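PDB 2E7Z: acetylene hydratase Ahy from Pelobacter acetylenicus, which catalyses the hydration of acetylene to acetaldehyde, using a tungsten bis(molybdopterin guanine dinucleotide) cofactor and a [4Fe-4S] cluster. Local coordinates for residues Y116-N130 against I337-Q351. Sequence-based numbering, arbitrary orientation.
Sequences YGTLRRFMNLLGSPN and IQMHEALPEEKKKLQ
Gly117, the N-cap of helix 118-126, lies against Ile337 and Gln338: Ile337 CG2 packs on its carbonyl carbon, and Gly117 O is 3.3 Å from Gln338 CG. One turn on, Arg120 bends over Gln338 and brings its guanidinium under His340, whose CE1 sits over the centre of that group with the ring turned edge-on, the planes 84° apart; the guanidinium also bonds to the carbonyl of Phe387. A water joins Arg120 N to Gln338 NE2. Arg121 runs extended, CG anti to the backbone N (chi1 -174°), which carries NH1 to Ile337 O at 2.9 Å, in the carbonyl plane and on a lone pair. Met339 SD rests over one face of the same guanidinium, 3.3 Å from Arg121 NH1, while Arg121 NE is held by His507 O. A leucine in place of Arg121 would probably leave the carbonyls of Ile337 and His507 without these donors and the Met339 sulfur without its flat partner. Asn124 turns inward, and its ND2 donates to Gln338 O at 2.9 Å from above the carbonyl plane; its OD1 meets Leu343 CD2 at 3.5 Å. Beyond the helix, Leu343 CD1 lies 3.5 Å from Gly127 C. Pro129 packs its CG 3.3 Å from Lys347 O, and Pro129 O accepts from Gln351 NE2 at 2.8 Å. Two direct bonds thus join helix 118-126 to the end of helix 334-337, and the third ties the chain after helix 118-126 to the residue following helix 345-350. All pair side-chain donors with main-chain carbonyls, so they depend on the identity of Arg121, Asn124 and Gln351; Tyr116 O and Gly127 O, by contrast, are buried without a partner.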
ATOM      1  N   TYR A 116      -1.109  -4.585 -16.930  1.00  6.77           N
ATOM      2  CA  TYR A 116      -1.105  -6.046 -17.035  1.00  7.61           C
ATOM      3  C   TYR A 116       0.305  -6.637 -17.106  1.00  7.50           C
ATOM      4  O   TYR A 116       0.494  -7.737 -17.622  1.00  9.43           O
ATOM      5  CB  TYR A 116      -1.959  -6.530 -18.210  1.00  7.57           C
ATOM      6  CG  TYR A 116      -3.403  -6.105 -18.088  1.00  6.73           C
ATOM      7  CD1 TYR A 116      -4.285  -6.826 -17.302  1.00  8.13           C
ATOM      8  CD2 TYR A 116      -3.862  -4.937 -18.706  1.00  6.92           C
ATOM      9  CE1 TYR A 116      -5.613  -6.436 -17.158  1.00  7.30           C
ATOM     10  CE2 TYR A 116      -5.190  -4.507 -18.554  1.00  7.30           C
ATOM     11  CZ  TYR A 116      -6.053  -5.270 -17.757  1.00  7.65           C
ATOM     12  OH  TYR A 116      -7.361  -4.896 -17.573  1.00  8.40           O
ATOM     13  N   GLY A 117       1.286  -5.944 -16.538  1.00  7.22           N
ATOM     14  CA  GLY A 117       2.686  -6.406 -16.546  1.00  7.59           C
ATOM     15  C   GLY A 117       3.574  -5.699 -17.543  1.00  7.06           C
ATOM     16  O   GLY A 117       4.816  -5.884 -17.522  1.00  7.59           O
ATOM     17  N   THR A 118       2.975  -4.886 -18.428  1.00  6.92           N
ATOM     18  CA  THR A 118       3.778  -4.263 -19.460  1.00  7.04           C
ATOM     19  C   THR A 118       4.671  -3.128 -18.954  1.00  6.80           C
ATOM     20  O   THR A 118       5.633  -2.780 -19.633  1.00  7.14           O
ATOM     21  CB  THR A 118       2.920  -3.770 -20.653  1.00  7.19           C
ATOM     22  OG1 THR A 118       1.982  -2.781 -20.219  1.00  7.28           O
ATOM     23  CG2 THR A 118       2.190  -4.939 -21.305  1.00  7.45           C
ATOM     24  N   LEU A 119       4.387  -2.580 -17.764  1.00  6.48           N
ATOM     25  CA  LEU A 119       5.263  -1.566 -17.229  1.00  7.09           C
ATOM     26  C   LEU A 119       6.616  -2.142 -16.838  1.00  7.15           C
ATOM     27  O   LEU A 119       7.634  -1.644 -17.271  1.00  7.12           O
ATOM     28  CB  LEU A 119       4.564  -0.811 -16.077  1.00  7.02           C
ATOM     29  CG  LEU A 119       5.329   0.356 -15.444  1.00  7.22           C
ATOM     30  CD1 LEU A 119       6.403  -0.044 -14.398  1.00  8.71           C
ATOM     31  CD2 LEU A 119       5.897   1.355 -16.478  1.00  7.86           C
ATOM     32  N   ARG A 120       6.618  -3.207 -16.040  1.00  6.69           N
ATOM     33  CA  ARG A 120       7.915  -3.810 -15.707  1.00  6.62           C
ATOM     34  C   ARG A 120       8.533  -4.463 -16.958  1.00  6.78           C
ATOM     35  O   ARG A 120       9.746  -4.514 -17.082  1.00  7.34           O
ATOM     36  CB  ARG A 120       7.832  -4.834 -14.570  1.00  8.12           C
ATOM     37  CG  ARG A 120       7.445  -4.206 -13.243  1.00  7.42           C
ATOM     38  CD  ARG A 120       8.454  -3.195 -12.686  1.00  8.12           C
ATOM     39  NE  ARG A 120       9.779  -3.701 -12.282  1.00  7.99           N
ATOM     40  CZ  ARG A 120      10.035  -4.182 -11.072  1.00  8.14           C
ATOM     41  NH1 ARG A 120       9.066  -4.384 -10.178  1.00  8.06           N
ATOM     42  NH2 ARG A 120      11.289  -4.560 -10.808  1.00  9.06           N
ATOM     43  N   ARG A 121       7.686  -4.941 -17.888  1.00  6.72           N
ATOM     44  CA  ARG A 121       8.178  -5.441 -19.171  1.00  7.37           C
ATOM     45  C   ARG A 121       9.063  -4.396 -19.841  1.00  7.66           C
ATOM     46  O   ARG A 121      10.203  -4.659 -20.239  1.00  8.70           O
ATOM     47  CB  ARG A 121       7.014  -5.871 -20.039  1.00  7.18           C
ATOM     48  CG  ARG A 121       7.367  -6.547 -21.362  1.00  8.16           C
ATOM     49  CD  ARG A 121       6.066  -6.868 -22.066  1.00  7.85           C
ATOM     50  NE  ARG A 121       6.242  -7.627 -23.310  1.00  8.43           N
ATOM     51  CZ  ARG A 121       6.209  -8.964 -23.397  1.00  8.71           C
ATOM     52  NH1 ARG A 121       6.015  -9.713 -22.300  1.00  9.72           N
ATOM     53  NH2 ARG A 121       6.386  -9.565 -24.586  1.00  9.25           N
ATOM     54  N   PHE A 122       8.527  -3.189 -19.969  1.00  7.09           N
ATOM     55  CA  PHE A 122       9.271  -2.083 -20.541  1.00  7.27           C
ATOM     56  C   PHE A 122      10.557  -1.785 -19.785  1.00  7.53           C
ATOM     57  O   PHE A 122      11.633  -1.671 -20.393  1.00  8.04           O
ATOM     58  CB  PHE A 122       8.360  -0.830 -20.555  1.00  7.16           C
ATOM     59  CG  PHE A 122       9.062   0.442 -20.923  1.00  8.81           C
ATOM     60  CD1 PHE A 122       9.392   0.708 -22.248  1.00  9.71           C
ATOM     61  CD2 PHE A 122       9.360   1.393 -19.961  1.00 11.76           C
ATOM     62  CE1 PHE A 122      10.069   1.854 -22.598  1.00 12.37           C
ATOM     63  CE2 PHE A 122      10.007   2.583 -20.308  1.00 12.57           C
ATOM     64  CZ  PHE A 122      10.366   2.801 -21.629  1.00 14.47           C
ATOM     65  N   MET A 123      10.466  -1.681 -18.456  1.00  7.45           N
ATOM     66  CA  MET A 123      11.654  -1.381 -17.675  1.00  7.46           C
ATOM     67  C   MET A 123      12.702  -2.491 -17.817  1.00  7.10           C
ATOM     68  O   MET A 123      13.892  -2.194 -17.904  1.00  8.09           O
ATOM     69  CB  MET A 123      11.317  -1.202 -16.198  1.00  7.69           C
ATOM     70  CG  MET A 123      10.445   0.034 -15.960  1.00  7.85           C
ATOM     71  SD  MET A 123      10.199   0.309 -14.171  1.00  7.59           S
ATOM     72  CE  MET A 123      11.840   0.941 -13.711  1.00  7.52           C
ATOM     73  N   ASN A 124      12.254  -3.749 -17.847  1.00  7.51           N
ATOM     74  CA  ASN A 124      13.186  -4.891 -17.909  1.00  7.89           C
ATOM     75  C   ASN A 124      13.867  -4.982 -19.251  1.00  9.24           C
ATOM     76  O   ASN A 124      15.036  -5.337 -19.313  1.00 10.59           O
ATOM     77  CB  ASN A 124      12.438  -6.164 -17.513  1.00  8.48           C
ATOM     78  CG  ASN A 124      12.159  -6.207 -16.012  1.00  8.02           C
ATOM     79  OD1 ASN A 124      12.868  -5.563 -15.233  1.00  8.54           O
ATOM     80  ND2 ASN A 124      11.151  -6.979 -15.601  1.00  8.22           N
ATOM     81  N   LEU A 125      13.164  -4.579 -20.307  1.00  8.99           N
ATOM     82  CA  LEU A 125      13.770  -4.506 -21.628  1.00  9.27           C
ATOM     83  C   LEU A 125      14.725  -3.321 -21.744  1.00  9.46           C
ATOM     84  O   LEU A 125      15.756  -3.426 -22.406  1.00 11.27           O
ATOM     85  CB  LEU A 125      12.698  -4.430 -22.728  1.00  9.60           C
ATOM     86  CG  LEU A 125      11.891  -5.721 -22.857  1.00 10.33           C
ATOM     87  CD1 LEU A 125      10.616  -5.504 -23.602  1.00 10.01           C
ATOM     88  CD2 LEU A 125      12.732  -6.790 -23.599  1.00 11.56           C
ATOM     89  N   LEU A 126      14.398  -2.185 -21.138  1.00  9.40           N
ATOM     90  CA  LEU A 126      15.344  -1.075 -21.164  1.00 10.45           C
ATOM     91  C   LEU A 126      16.589  -1.373 -20.339  1.00 10.26           C
ATOM     92  O   LEU A 126      17.693  -0.960 -20.712  1.00 10.76           O
ATOM     93  CB  LEU A 126      14.714   0.184 -20.589  1.00 11.82           C
ATOM     94  CG  LEU A 126      13.817   1.080 -21.420  1.00 16.86           C
ATOM     95  CD1 LEU A 126      13.561   2.350 -20.590  1.00 19.39           C
ATOM     96  CD2 LEU A 126      14.352   1.487 -22.804  1.00 18.29           C
ATOM     97  N   GLY A 127      16.407  -2.071 -19.215  1.00  8.58           N
ATOM     98  CA  GLY A 127      17.487  -2.451 -18.295  1.00  8.92           C
ATOM     99  C   GLY A 127      17.440  -1.742 -16.963  1.00  9.00           C
ATOM    100  O   GLY A 127      18.427  -1.696 -16.256  1.00  9.42           O
ATOM    101  N   SER A 128      16.288  -1.151 -16.613  1.00  8.15           N
ATOM    102  CA  SER A 128      16.184  -0.476 -15.309  1.00  7.89           C
ATOM    103  C   SER A 128      15.492  -1.348 -14.270  1.00  7.87           C
ATOM    104  O   SER A 128      14.341  -1.741 -14.446  1.00  7.72           O
ATOM    105  CB  SER A 128      15.372   0.829 -15.352  1.00  7.98           C
ATOM    106  OG  SER A 128      15.428   1.321 -14.014  1.00  8.36           O
ATOM    107  N   PRO A 129      16.167  -1.588 -13.136  1.00  7.85           N
ATOM    108  CA  PRO A 129      15.539  -2.261 -12.023  1.00  8.04           C
ATOM    109  C   PRO A 129      14.831  -1.288 -11.070  1.00  7.66           C
ATOM    110  O   PRO A 129      14.232  -1.711 -10.078  1.00  8.04           O
ATOM    111  CB  PRO A 129      16.755  -2.846 -11.290  1.00  9.24           C
ATOM    112  CG  PRO A 129      17.766  -1.739 -11.417  1.00  8.35           C
ATOM    113  CD  PRO A 129      17.575  -1.237 -12.845  1.00  8.67           C
ATOM    114  N   ASN A 130      14.929   0.014 -11.340  1.00  7.29           N
ATOM    115  CA  ASN A 130      14.562   1.002 -10.317  1.00  7.50           C
ATOM    116  C   ASN A 130      13.080   1.410 -10.262  1.00  6.86           C
ATOM    117  O   ASN A 130      12.717   2.575 -10.453  1.00  7.41           O
ATOM    118  CB  ASN A 130      15.531   2.171 -10.363  1.00  7.12           C
ATOM    119  CG  ASN A 130      16.926   1.766  -9.870  1.00  7.25           C
ATOM    120  OD1 ASN A 130      17.950   2.134 -10.480  1.00  9.91           O
ATOM    121  ND2 ASN A 130      16.965   0.945  -8.829  1.00  5.81           N
ATOM    122  N   ILE A 337       4.284 -11.707 -18.069  1.00  7.86           N
ATOM    123  CA  ILE A 337       4.253 -10.543 -18.976  1.00  8.10           C
ATOM    124  C   ILE A 337       5.379  -9.565 -18.603  1.00  7.94           C
ATOM    125  O   ILE A 337       5.992  -8.956 -19.472  1.00  8.31           O
ATOM    126  CB  ILE A 337       2.834  -9.875 -18.999  1.00  7.80           C
ATOM    127  CG1 ILE A 337       1.864 -10.881 -19.613  1.00  8.31           C
ATOM    128  CG2 ILE A 337       2.855  -8.565 -19.803  1.00  9.40           C
ATOM    129  CD1 ILE A 337       0.394 -10.517 -19.463  1.00 10.18           C
ATOM    130  N   GLN A 338       5.674  -9.456 -17.316  1.00  7.61           N
ATOM    131  CA  GLN A 338       6.713  -8.528 -16.838  1.00  7.50           C
ATOM    132  C   GLN A 338       8.148  -8.881 -17.284  1.00  7.80           C
ATOM    133  O   GLN A 338       9.008  -8.015 -17.259  1.00  8.19           O
ATOM    134  CB  GLN A 338       6.665  -8.400 -15.320  1.00  7.28           C
ATOM    135  CG  GLN A 338       5.402  -7.731 -14.833  1.00  7.75           C
ATOM    136  CD  GLN A 338       5.304  -7.630 -13.329  1.00  7.64           C
ATOM    137  OE1 GLN A 338       5.761  -8.549 -12.624  1.00  8.14           O
ATOM    138  NE2 GLN A 338       4.681  -6.544 -12.803  1.00  7.47           N
ATOM    139  N   MET A 339       8.417 -10.147 -17.648  1.00  8.23           N
ATOM    140  CA  MET A 339       9.726 -10.544 -18.224  1.00  9.08           C
ATOM    141  C   MET A 339      10.866 -10.140 -17.323  1.00  8.78           C
ATOM    142  O   MET A 339      11.886  -9.624 -17.796  1.00  9.42           O
ATOM    143  CB  MET A 339       9.903  -9.914 -19.605  1.00  9.94           C
ATOM    144  CG  MET A 339       9.055 -10.576 -20.637  1.00 10.55           C
ATOM    145  SD  MET A 339       9.283  -9.880 -22.303  1.00 11.61           S
ATOM    146  CE  MET A 339      11.065 -10.025 -22.554  1.00 11.78           C
ATOM    147  N   HIS A 340      10.730 -10.431 -16.025  1.00  8.89           N
ATOM    148  CA  HIS A 340      11.866 -10.278 -15.105  1.00  9.35           C
ATOM    149  C   HIS A 340      13.107 -11.070 -15.500  1.00 10.30           C
ATOM    150  O   HIS A 340      14.217 -10.632 -15.236  1.00 11.31           O
ATOM    151  CB  HIS A 340      11.451 -10.662 -13.690  1.00  9.20           C
ATOM    152  CG  HIS A 340      10.360  -9.793 -13.154  1.00  8.75           C
ATOM    153  ND1 HIS A 340      10.564  -8.478 -12.793  1.00  9.10           N
ATOM    154  CD2 HIS A 340       9.048 -10.052 -12.938  1.00  8.92           C
ATOM    155  CE1 HIS A 340       9.418  -7.961 -12.372  1.00  8.85           C
ATOM    156  NE2 HIS A 340       8.482  -8.896 -12.435  1.00  9.23           N
ATOM    157  N   GLU A 341      12.913 -12.189 -16.169  0.50  9.63           N
ATOM    158  CA  GLU A 341      14.112 -12.945 -16.520  0.70 12.16           C
ATOM    159  C   GLU A 341      14.958 -12.203 -17.542  0.50 11.11           C
ATOM    160  O   GLU A 341      16.189 -12.367 -17.524  0.50 11.43           O
ATOM    161  CB  GLU A 341      13.818 -14.390 -16.928  0.70 12.71           C
ATOM    162  CG  GLU A 341      15.079 -15.213 -17.119  0.70 14.89           C
ATOM    163  CD  GLU A 341      15.775 -15.556 -15.816  0.70 17.04           C
ATOM    164  OE1 GLU A 341      15.164 -16.249 -14.988  0.70 19.68           O
ATOM    165  OE2 GLU A 341      16.957 -15.181 -15.641  0.70 20.33           O
ATOM    166  N   ALA A 342      14.353 -11.352 -18.365  1.00 11.87           N
ATOM    167  CA  ALA A 342      15.069 -10.587 -19.356  1.00 11.74           C
ATOM    168  C   ALA A 342      16.016  -9.545 -18.794  1.00 11.70           C
ATOM    169  O   ALA A 342      16.953  -9.163 -19.485  1.00 12.69           O
ATOM    170  CB  ALA A 342      14.123  -9.934 -20.338  1.00 12.59           C
ATOM    171  N   LEU A 343      15.747  -9.044 -17.588  1.00 10.62           N
ATOM    172  CA  LEU A 343      16.632  -8.042 -16.998  1.00 11.39           C
ATOM    173  C   LEU A 343      17.944  -8.714 -16.574  1.00 12.21           C
ATOM    174  O   LEU A 343      17.925  -9.660 -15.780  1.00 13.64           O
ATOM    175  CB  LEU A 343      15.999  -7.436 -15.775  1.00 10.81           C
ATOM    176  CG  LEU A 343      16.743  -6.303 -15.069  1.00 11.59           C
ATOM    177  CD1 LEU A 343      16.881  -5.094 -15.983  1.00 13.37           C
ATOM    178  CD2 LEU A 343      16.008  -5.937 -13.813  1.00 12.66           C
ATOM    179  N   PRO A 344      19.090  -8.266 -17.129  1.00 13.44           N
ATOM    180  CA  PRO A 344      20.349  -8.947 -16.788  1.00 13.99           C
ATOM    181  C   PRO A 344      20.668  -8.936 -15.304  1.00 13.84           C
ATOM    182  O   PRO A 344      20.344  -7.961 -14.612  1.00 13.12           O
ATOM    183  CB  PRO A 344      21.395  -8.112 -17.553  1.00 14.80           C
ATOM    184  CG  PRO A 344      20.661  -7.589 -18.722  1.00 14.62           C
ATOM    185  CD  PRO A 344      19.313  -7.200 -18.122  1.00 13.21           C
ATOM    186  N   GLU A 345      21.363  -9.979 -14.837  1.00 15.04           N
ATOM    187  CA  GLU A 345      21.688 -10.102 -13.419  1.00 15.59           C
ATOM    188  C   GLU A 345      22.453  -8.869 -12.941  1.00 14.41           C
ATOM    189  O   GLU A 345      22.200  -8.347 -11.850  1.00 14.52           O
ATOM    190  CB  GLU A 345      22.507 -11.396 -13.156  1.00 17.18           C
ATOM    191  CG  GLU A 345      23.902 -11.389 -13.724  1.00 22.84           C
ATOM    192  CD  GLU A 345      24.799 -12.512 -13.166  1.00 29.35           C
ATOM    193  OE1 GLU A 345      24.427 -13.706 -13.256  1.00 31.95           O
ATOM    194  OE2 GLU A 345      25.893 -12.189 -12.644  1.00 33.39           O
ATOM    195  N   GLU A 346      23.350  -8.365 -13.777  1.00 15.12           N
ATOM    196  CA  GLU A 346      24.118  -7.167 -13.437  1.00 15.81           C
ATOM    197  C   GLU A 346      23.212  -5.988 -13.109  1.00 14.23           C
ATOM    198  O   GLU A 346      23.481  -5.251 -12.155  1.00 14.19           O
ATOM    199  CB  GLU A 346      25.132  -6.840 -14.546  1.00 16.59           C
ATOM    200  CG  GLU A 346      26.234  -7.893 -14.715  1.00 21.72           C
ATOM    201  CD  GLU A 346      25.949  -8.982 -15.773  1.00 27.95           C
ATOM    202  OE1 GLU A 346      24.769  -9.297 -16.118  1.00 27.36           O
ATOM    203  OE2 GLU A 346      26.955  -9.549 -16.242  1.00 31.45           O
ATOM    204  N   LYS A 347      22.147  -5.821 -13.897  1.00 12.11           N
ATOM    205  CA  LYS A 347      21.175  -4.747 -13.634  1.00 11.64           C
ATOM    206  C   LYS A 347      20.307  -5.038 -12.383  1.00 10.93           C
ATOM    207  O   LYS A 347      20.018  -4.134 -11.587  1.00 11.20           O
ATOM    208  CB  LYS A 347      20.301  -4.528 -14.867  1.00 11.30           C
ATOM    209  CG  LYS A 347      21.047  -4.045 -16.111  1.00 12.66           C
ATOM    210  CD  LYS A 347      21.898  -2.797 -15.847  1.00 11.94           C
ATOM    211  CE  LYS A 347      22.561  -2.293 -17.127  1.00 14.27           C
ATOM    212  NZ  LYS A 347      23.513  -1.172 -16.906  1.00 15.13           N
ATOM    213  N   LYS A 348      19.912  -6.301 -12.195  1.00 11.39           N
ATOM    214  CA  LYS A 348      19.199  -6.661 -10.960  1.00 10.97           C
ATOM    215  C   LYS A 348      20.017  -6.271  -9.739  1.00 11.39           C
ATOM    216  O   LYS A 348      19.491  -5.716  -8.765  1.00 11.23           O
ATOM    217  CB  LYS A 348      18.832  -8.150 -10.923  1.00 11.05           C
ATOM    218  CG  LYS A 348      17.840  -8.587 -11.993  1.00 11.05           C
ATOM    219  CD  LYS A 348      17.255  -9.920 -11.640  1.00 12.82           C
ATOM    220  CE  LYS A 348      16.119 -10.344 -12.540  1.00 14.59           C
ATOM    221  NZ  LYS A 348      16.637 -11.021 -13.758  1.00 18.31           N
ATOM    222  N   LYS A 349      21.311  -6.604  -9.776  1.00 11.73           N
ATOM    223  CA  LYS A 349      22.190  -6.309  -8.651  1.00 12.36           C
ATOM    224  C   LYS A 349      22.304  -4.821  -8.315  1.00 12.15           C
ATOM    225  O   LYS A 349      22.551  -4.472  -7.156  1.00 13.60           O
ATOM    226  CB  LYS A 349      23.583  -6.959  -8.884  1.00 13.42           C
ATOM    227  CG  LYS A 349      23.590  -8.473  -8.789  1.00 18.57           C
ATOM    228  CD  LYS A 349      24.975  -9.057  -9.157  1.00 26.25           C
ATOM    229  CE  LYS A 349      25.051  -9.419 -10.642  1.00 30.26           C
ATOM    230  NZ  LYS A 349      26.428  -9.705 -11.143  1.00 32.28           N
ATOM    231  N   LEU A 350      22.073  -3.955  -9.308  1.00 11.32           N
ATOM    232  CA  LEU A 350      22.212  -2.511  -9.116  1.00 11.46           C
ATOM    233  C   LEU A 350      20.995  -1.913  -8.445  1.00  9.99           C
ATOM    234  O   LEU A 350      21.029  -0.749  -8.029  1.00  9.78           O
ATOM    235  CB  LEU A 350      22.369  -1.765 -10.447  1.00 11.41           C
ATOM    236  CG  LEU A 350      23.716  -1.899 -11.180  1.00 13.20           C
ATOM    237  CD1 LEU A 350      23.658  -1.193 -12.535  1.00 14.79           C
ATOM    238  CD2 LEU A 350      24.870  -1.383 -10.345  1.00 16.25           C
ATOM    239  N   GLN A 351      19.901  -2.670  -8.379  1.00  8.96           N
ATOM    240  CA  GLN A 351      18.645  -2.125  -7.867  1.00  8.41           C
ATOM    241  C   GLN A 351      18.891  -1.321  -6.609  1.00  8.33           C
ATOM    242  O   GLN A 351      19.468  -1.823  -5.650  1.00  9.03           O
ATOM    243  CB  GLN A 351      17.665  -3.252  -7.591  1.00  8.63           C
ATOM    244  CG  GLN A 351      16.228  -2.733  -7.311  1.00  8.65           C
ATOM    245  CD  GLN A 351      15.243  -3.878  -7.351  1.00  9.56           C
ATOM    246  OE1 GLN A 351      15.468  -4.915  -6.716  1.00  9.90           O
ATOM    247  NE2 GLN A 351      14.170  -3.723  -8.101  1.00  8.86           N
TER
HETATM  248  O   HOH W   1       4.193  -4.113 -14.524  1.00  7.01           O
HETATM  249  O   HOH W   2      16.854  -6.700 -20.912  1.00 13.90           O